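Local coordinates for lactaldehyde dehydrogenase (Escherichia coli, PDB 2IMP), which oxidises L-lactaldehyde, formed in L-fucose and L-rhamnose breakdown, irreversibly to L-lactate with NAD(+), and also acts strongly on glycolaldehyde and L-glyceraldehyde, at residues A[20-25]-A[38-43]; A[30-35]-A[359-364]. All coordinates share one frame; numbering follows the deposited sequence.

Both contacts use strand 34-39, which pairs antiparallel with strand 23-27 in the small N-terminal sheet of this aldehyde dehydrogenase. Contact 1 lies where that hairpin opens into helix 43-62; contact 2 lies near the hairpin turn, where the chain meets a loop between strands 350-353 and 368-371, more than 320 residues further on. Their centres are about 23 Å apart, and they touch where Asp25 OD1 packs 3.7 Å from Val34 CG1. Along the chain the segments alternate: 20-25, 30-35, 38-43, 359-364. One hairpin is thus zipped locally at one end and fastened at the other to a distant part of the chain, with the side chains of Ile24 and Tyr363 about 8 and 10 Å from the bound dinucleotide.

Contact 1 (A[20-25]-A[38-43]); sequences GDAWID and IPDGQA
Ile24 and Trp23 face Ile38 and Pro39 across an antiparallel beta hairpin. Two bonds close the hydrogen-bonded pair: Ile24 N donates to Ile38 O at 2.8 Å, and Ile38 N returns a bond to Ile24 O at 3.0 Å. Trp23 and Pro39 form the next, non-hydrogen-bonded pair, where a proline fits because no N-H is needed toward this partner. Asp40 N then reaches Ala22 O at 3.1 Å, from above the carbonyl plane. On the face shared by the isoleucines, Ile24 CB lies 3.8 Å from Ile38 CG1; farther out, Ile24 CG1 comes within 4.0 Å of Asp40 OD1, and Ile24 CD1, placed by an extended chi2 of 178°, ends 3.6 Å from Asp40 OD1. The indole of Trp23 lies obliquely against the Ile38-Pro39 peptide, its CZ3 3.7 Å from Pro39 CD. An alanine in place of Trp23 would probably leave a gap beside this peptide and Pro39 CD, where CE3 and CZ3 now pack. Trp18 meets the indole edge-to-face, and Arg208 forms a salt bridge with Asp40 OD1. Pro39 packs on Met9 of strand 5-11, while Gln42, the N-cap of helix 43-62, touches helix 209-218.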
loop_
_atom_site.group_PDB
_atom_site.type_symbol
_atom_site.label_atom_id
_atom_site.label_comp_id
_atom_site.label_asym_id
_atom_site.label_seq_id
_atom_site.Cartn_x
_atom_site.Cartn_y
_atom_site.Cartn_z
ATOM N N GLY A 20 -31.625 -39.647 1.256
ATOM C CA GLY A 20 -30.931 -40.720 1.943
ATOM C C GLY A 20 -31.734 -41.211 3.131
ATOM O O GLY A 20 -32.717 -40.582 3.533
ATOM N N ASP A 21 -31.319 -42.340 3.695
ATOM C CA ASP A 21 -32.004 -42.918 4.847
ATOM C C ASP A 21 -31.359 -42.566 6.194
ATOM O O ASP A 21 -31.979 -42.711 7.249
ATOM C CB ASP A 21 -32.063 -44.442 4.711
ATOM C CG ASP A 21 -32.965 -44.893 3.581
ATOM O OD1 ASP A 21 -32.944 -46.100 3.255
ATOM O OD2 ASP A 21 -33.700 -44.045 3.025
ATOM N N ALA A 22 -30.112 -42.107 6.139
ATOM C CA ALA A 22 -29.384 -41.750 7.345
ATOM C C ALA A 22 -29.451 -40.259 7.726
ATOM O O ALA A 22 -29.217 -39.374 6.899
ATOM C CB ALA A 22 -27.932 -42.186 7.217
ATOM N N TRP A 23 -29.791 -40.012 8.985
ATOM C CA TRP A 23 -29.873 -38.663 9.510
ATOM C C TRP A 23 -29.021 -38.461 10.772
ATOM O O TRP A 23 -28.717 -39.411 11.487
ATOM C CB TRP A 23 -31.318 -38.291 9.856
ATOM C CG TRP A 23 -32.256 -38.241 8.698
ATOM C CD1 TRP A 23 -32.926 -39.290 8.140
ATOM C CD2 TRP A 23 -32.654 -37.074 7.969
ATOM N NE1 TRP A 23 -33.721 -38.849 7.111
ATOM C CE2 TRP A 23 -33.572 -37.497 6.982
ATOM C CE3 TRP A 23 -32.322 -35.716 8.050
ATOM C CZ2 TRP A 23 -34.169 -36.602 6.082
ATOM C CZ3 TRP A 23 -32.915 -34.827 7.156
ATOM C CH2 TRP A 23 -33.827 -35.277 6.184
ATOM N N ILE A 24 -28.632 -37.220 11.017
ATOM C CA ILE A 24 -27.857 -36.889 12.198
ATOM C C ILE A 24 -28.682 -36.028 13.168
ATOM O O ILE A 24 -29.215 -34.987 12.779
ATOM C CB ILE A 24 -26.570 -36.121 11.824
ATOM C CG1 ILE A 24 -25.688 -36.986 10.920
ATOM C CG2 ILE A 24 -25.812 -35.731 13.082
ATOM C CD1 ILE A 24 -24.415 -36.293 10.454
ATOM N N ASP A 25 -28.807 -36.477 14.410
ATOM C CA ASP A 25 -29.571 -35.715 15.383
ATOM C C ASP A 25 -28.831 -34.488 15.937
ATOM O O ASP A 25 -27.664 -34.576 16.308
ATOM C CB ASP A 25 -29.976 -36.589 16.582
ATOM C CG ASP A 25 -31.026 -37.629 16.234
ATOM O OD1 ASP A 25 -32.029 -37.285 15.575
ATOM O OD2 ASP A 25 -30.851 -38.796 16.641
ATOM N N ILE A 38 -30.310 -33.368 10.535
ATOM C CA ILE A 38 -29.729 -33.030 9.251
ATOM C C ILE A 38 -29.273 -34.262 8.480
ATOM O O ILE A 38 -28.944 -35.293 9.069
ATOM C CB ILE A 38 -28.513 -32.081 9.394
ATOM C CG1 ILE A 38 -27.453 -32.727 10.285
ATOM C CG2 ILE A 38 -28.963 -30.739 9.942
ATOM C CD1 ILE A 38 -26.125 -31.994 10.281
ATOM N N PRO A 39 -29.258 -34.170 7.151
ATOM C CA PRO A 39 -28.827 -35.325 6.376
ATOM C C PRO A 39 -27.383 -35.751 6.648
ATOM O O PRO A 39 -26.506 -34.917 6.883
ATOM C CB PRO A 39 -29.039 -34.876 4.928
ATOM C CG PRO A 39 -29.040 -33.387 4.999
ATOM C CD PRO A 39 -29.768 -33.107 6.273
ATOM N N ASP A 40 -27.165 -37.062 6.659
ATOM C CA ASP A 40 -25.826 -37.588 6.825
ATOM C C ASP A 40 -25.140 -37.528 5.447
ATOM O O ASP A 40 -24.805 -38.546 4.840
ATOM C CB ASP A 40 -25.879 -39.029 7.356
ATOM C CG ASP A 40 -24.502 -39.585 7.690
ATOM O OD1 ASP A 40 -23.609 -38.797 8.057
ATOM O OD2 ASP A 40 -24.311 -40.818 7.601
ATOM N N GLY A 41 -25.012 -36.292 4.968
ATOM C CA GLY A 41 -24.428 -36.005 3.674
ATOM C C GLY A 41 -23.220 -36.816 3.278
ATOM O O GLY A 41 -22.473 -37.314 4.117
ATOM N N GLN A 42 -23.038 -36.946 1.974
ATOM C CA GLN A 42 -21.917 -37.688 1.426
ATOM C C GLN A 42 -21.175 -36.880 0.351
ATOM O O GLN A 42 -21.666 -35.841 -0.095
ATOM C CB GLN A 42 -22.416 -39.013 0.828
ATOM C CG GLN A 42 -23.145 -39.920 1.826
ATOM C CD GLN A 42 -22.221 -40.476 2.897
ATOM O OE1 GLN A 42 -21.189 -41.066 2.588
ATOM N NE2 GLN A 42 -22.594 -40.298 4.164
ATOM N N ALA A 43 -20.010 -37.363 -0.058
ATOM C CA ALA A 43 -19.226 -36.678 -1.077
ATOM C C ALA A 43 -20.053 -36.205 -2.302
ATOM O O ALA A 43 -19.940 -35.055 -2.730
ATOM C CB ALA A 43 -18.078 -37.576 -1.534
#

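Contact 2 (A[30-35]-A[359-364])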
loop_
_atom_site.group_PDB
_atom_site.type_symbol
_atom_site.label_atom_id
_atom_site.label_comp_id
_atom_site.label_asym_id
_atom_site.label_seq_id
_atom_site.Cartn_x
_atom_site.Cartn_y
_atom_site.Cartn_z
ATOM N N ALA A 30 -27.905 -28.132 26.680
ATOM C CA ALA A 30 -28.393 -27.875 28.028
ATOM C C ALA A 30 -29.364 -28.958 28.558
ATOM O O ALA A 30 -29.374 -29.266 29.749
ATOM C CB ALA A 30 -29.070 -26.505 28.082
ATOM N N THR A 31 -30.148 -29.533 27.649
ATOM C CA THR A 31 -31.142 -30.541 28.002
ATOM C C THR A 31 -30.968 -31.918 27.322
ATOM O O THR A 31 -31.669 -32.875 27.660
ATOM C CB THR A 31 -32.550 -30.048 27.643
ATOM O OG1 THR A 31 -32.674 -29.978 26.215
ATOM C CG2 THR A 31 -32.797 -28.666 28.224
ATOM N N GLU A 32 -30.045 -31.999 26.371
ATOM C CA GLU A 32 -29.812 -33.232 25.636
ATOM C C GLU A 32 -30.995 -33.676 24.750
ATOM O O GLU A 32 -31.013 -34.793 24.236
ATOM C CB GLU A 32 -29.433 -34.359 26.593
ATOM C CG GLU A 32 -27.995 -34.290 27.058
ATOM C CD GLU A 32 -27.674 -35.348 28.085
ATOM O OE1 GLU A 32 -28.065 -35.176 29.260
ATOM O OE2 GLU A 32 -27.042 -36.358 27.715
ATOM N N ALA A 33 -31.971 -32.794 24.582
ATOM C CA ALA A 33 -33.118 -33.100 23.742
ATOM C C ALA A 33 -32.855 -32.818 22.245
ATOM O O ALA A 33 -32.137 -31.875 21.904
ATOM C CB ALA A 33 -34.331 -32.306 24.207
ATOM N N VAL A 34 -33.433 -33.644 21.376
ATOM C CA VAL A 34 -33.272 -33.484 19.937
ATOM C C VAL A 34 -34.080 -32.296 19.369
ATOM O O VAL A 34 -35.308 -32.319 19.346
ATOM C CB VAL A 34 -33.672 -34.775 19.194
ATOM C CG1 VAL A 34 -33.479 -34.601 17.693
ATOM C CG2 VAL A 34 -32.834 -35.939 19.704
ATOM N N ILE A 35 -33.373 -31.268 18.920
ATOM C CA ILE A 35 -34.019 -30.078 18.394
ATOM C C ILE A 35 -34.203 -30.065 16.860
ATOM O O ILE A 35 -35.040 -29.341 16.321
ATOM C CB ILE A 35 -33.241 -28.831 18.844
ATOM C CG1 ILE A 35 -31.817 -28.869 18.285
ATOM C CG2 ILE A 35 -33.186 -28.793 20.368
ATOM C CD1 ILE A 35 -30.921 -27.757 18.802
ATOM N N GLU A 359 -23.152 -33.754 37.444
ATOM C CA GLU A 359 -23.791 -34.932 36.875
ATOM C C GLU A 359 -25.328 -34.832 36.743
ATOM O O GLU A 359 -26.045 -34.689 37.732
ATOM C CB GLU A 359 -23.406 -36.174 37.684
ATOM C CG GLU A 359 -23.769 -37.489 37.005
ATOM C CD GLU A 359 -22.978 -38.669 37.551
ATOM O OE1 GLU A 359 -23.096 -38.971 38.759
ATOM O OE2 GLU A 359 -22.236 -39.298 36.765
ATOM N N GLY A 360 -25.801 -34.905 35.504
ATOM C CA GLY A 360 -27.222 -34.816 35.229
ATOM C C GLY A 360 -27.452 -34.434 33.777
ATOM O O GLY A 360 -26.584 -34.655 32.934
ATOM N N LYS A 361 -28.617 -33.864 33.483
ATOM C CA LYS A 361 -28.949 -33.444 32.123
ATOM C C LYS A 361 -28.001 -32.367 31.551
ATOM O O LYS A 361 -27.558 -31.475 32.270
ATOM C CB LYS A 361 -30.385 -32.914 32.074
ATOM C CG LYS A 361 -31.462 -33.968 32.272
ATOM C CD LYS A 361 -31.506 -34.938 31.104
ATOM C CE LYS A 361 -32.672 -35.905 31.231
ATOM N NZ LYS A 361 -32.759 -36.821 30.059
ATOM N N GLY A 362 -27.704 -32.464 30.259
ATOM C CA GLY A 362 -26.818 -31.495 29.639
ATOM C C GLY A 362 -25.368 -31.758 29.997
ATOM O O GLY A 362 -25.065 -32.735 30.680
ATOM N N TYR A 363 -24.470 -30.891 29.540
ATOM C CA TYR A 363 -23.050 -31.059 29.818
ATOM C C TYR A 363 -22.417 -29.865 30.546
ATOM O O TYR A 363 -21.743 -29.036 29.935
ATOM C CB TYR A 363 -22.294 -31.321 28.514
ATOM C CG TYR A 363 -23.065 -32.201 27.567
ATOM C CD1 TYR A 363 -23.836 -31.647 26.543
ATOM C CD2 TYR A 363 -23.089 -33.582 27.735
ATOM C CE1 TYR A 363 -24.616 -32.446 25.718
ATOM C CE2 TYR A 363 -23.869 -34.390 26.918
ATOM C CZ TYR A 363 -24.631 -33.817 25.914
ATOM O OH TYR A 363 -25.428 -34.612 25.123
ATOM N N TYR A 364 -22.631 -29.796 31.854
ATOM C CA TYR A 364 -22.094 -28.694 32.630
ATOM C C TYR A 364 -20.818 -28.979 33.432
ATOM O O TYR A 364 -20.665 -30.041 34.038
ATOM C CB TYR A 364 -23.156 -28.162 33.595
ATOM C CG TYR A 364 -24.416 -27.699 32.919
ATOM C CD1 TYR A 364 -25.435 -28.598 32.604
ATOM C CD2 TYR A 364 -24.585 -26.359 32.573
ATOM C CE1 TYR A 364 -26.589 -28.173 31.959
ATOM C CE2 TYR A 364 -25.733 -25.925 31.928
ATOM C CZ TYR A 364 -26.729 -26.830 31.625
ATOM O OH TYR A 364 -27.864 -26.389 30.990
HETATM O O HOH W 1 -30.263 -27.528 31.662
#
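The rings of Tyr363 and Tyr364 meet Glu32 and Ala30 in different ways. Tyr364 presents its edge: Ala30 O lies there near the ring plane, 3.7 Å from CE1, and Lys361 O also sits in plane at the edge. Tyr363 is approached obliquely by Glu32, whose CG, set anti to the carbonyl carbon (chi1 -78°), comes 3.2 Å from Tyr363 OH; the carboxylate is turned 61° from the ring. This is a loop-to-loop contact of the aldehyde dehydrogenase fold, joining the turn of the N-terminal hairpin to the loop between strands 350-353 and 368-371. The Tyr363 ring also packs on Ala331 and Leu334 of helix 331-346.

Glu32 makes the direct hydrogen bond between the two segments. Its OE1 accepts from Gly362 N at 2.9 Å, met from above the carboxylate plane. Lys361 NZ, 5.0 Å from Glu32 OE1, is not in contact but would probably ease the negative charge. Glycine suits Gly362 twice over: its phi is positive, and a side chain would collide with Ala30 O, which instead receives a CA-H...O contact from Gly362 CA at 3.4 Å. Ala30 suits its place because CB already lies 3.2 Å from Tyr364 OH, leaving a larger side chain little room on that side. A water completes the join, donating to Ala30 O at 2.7 Å and hydrogen-bonded at the same length to Tyr364 OH.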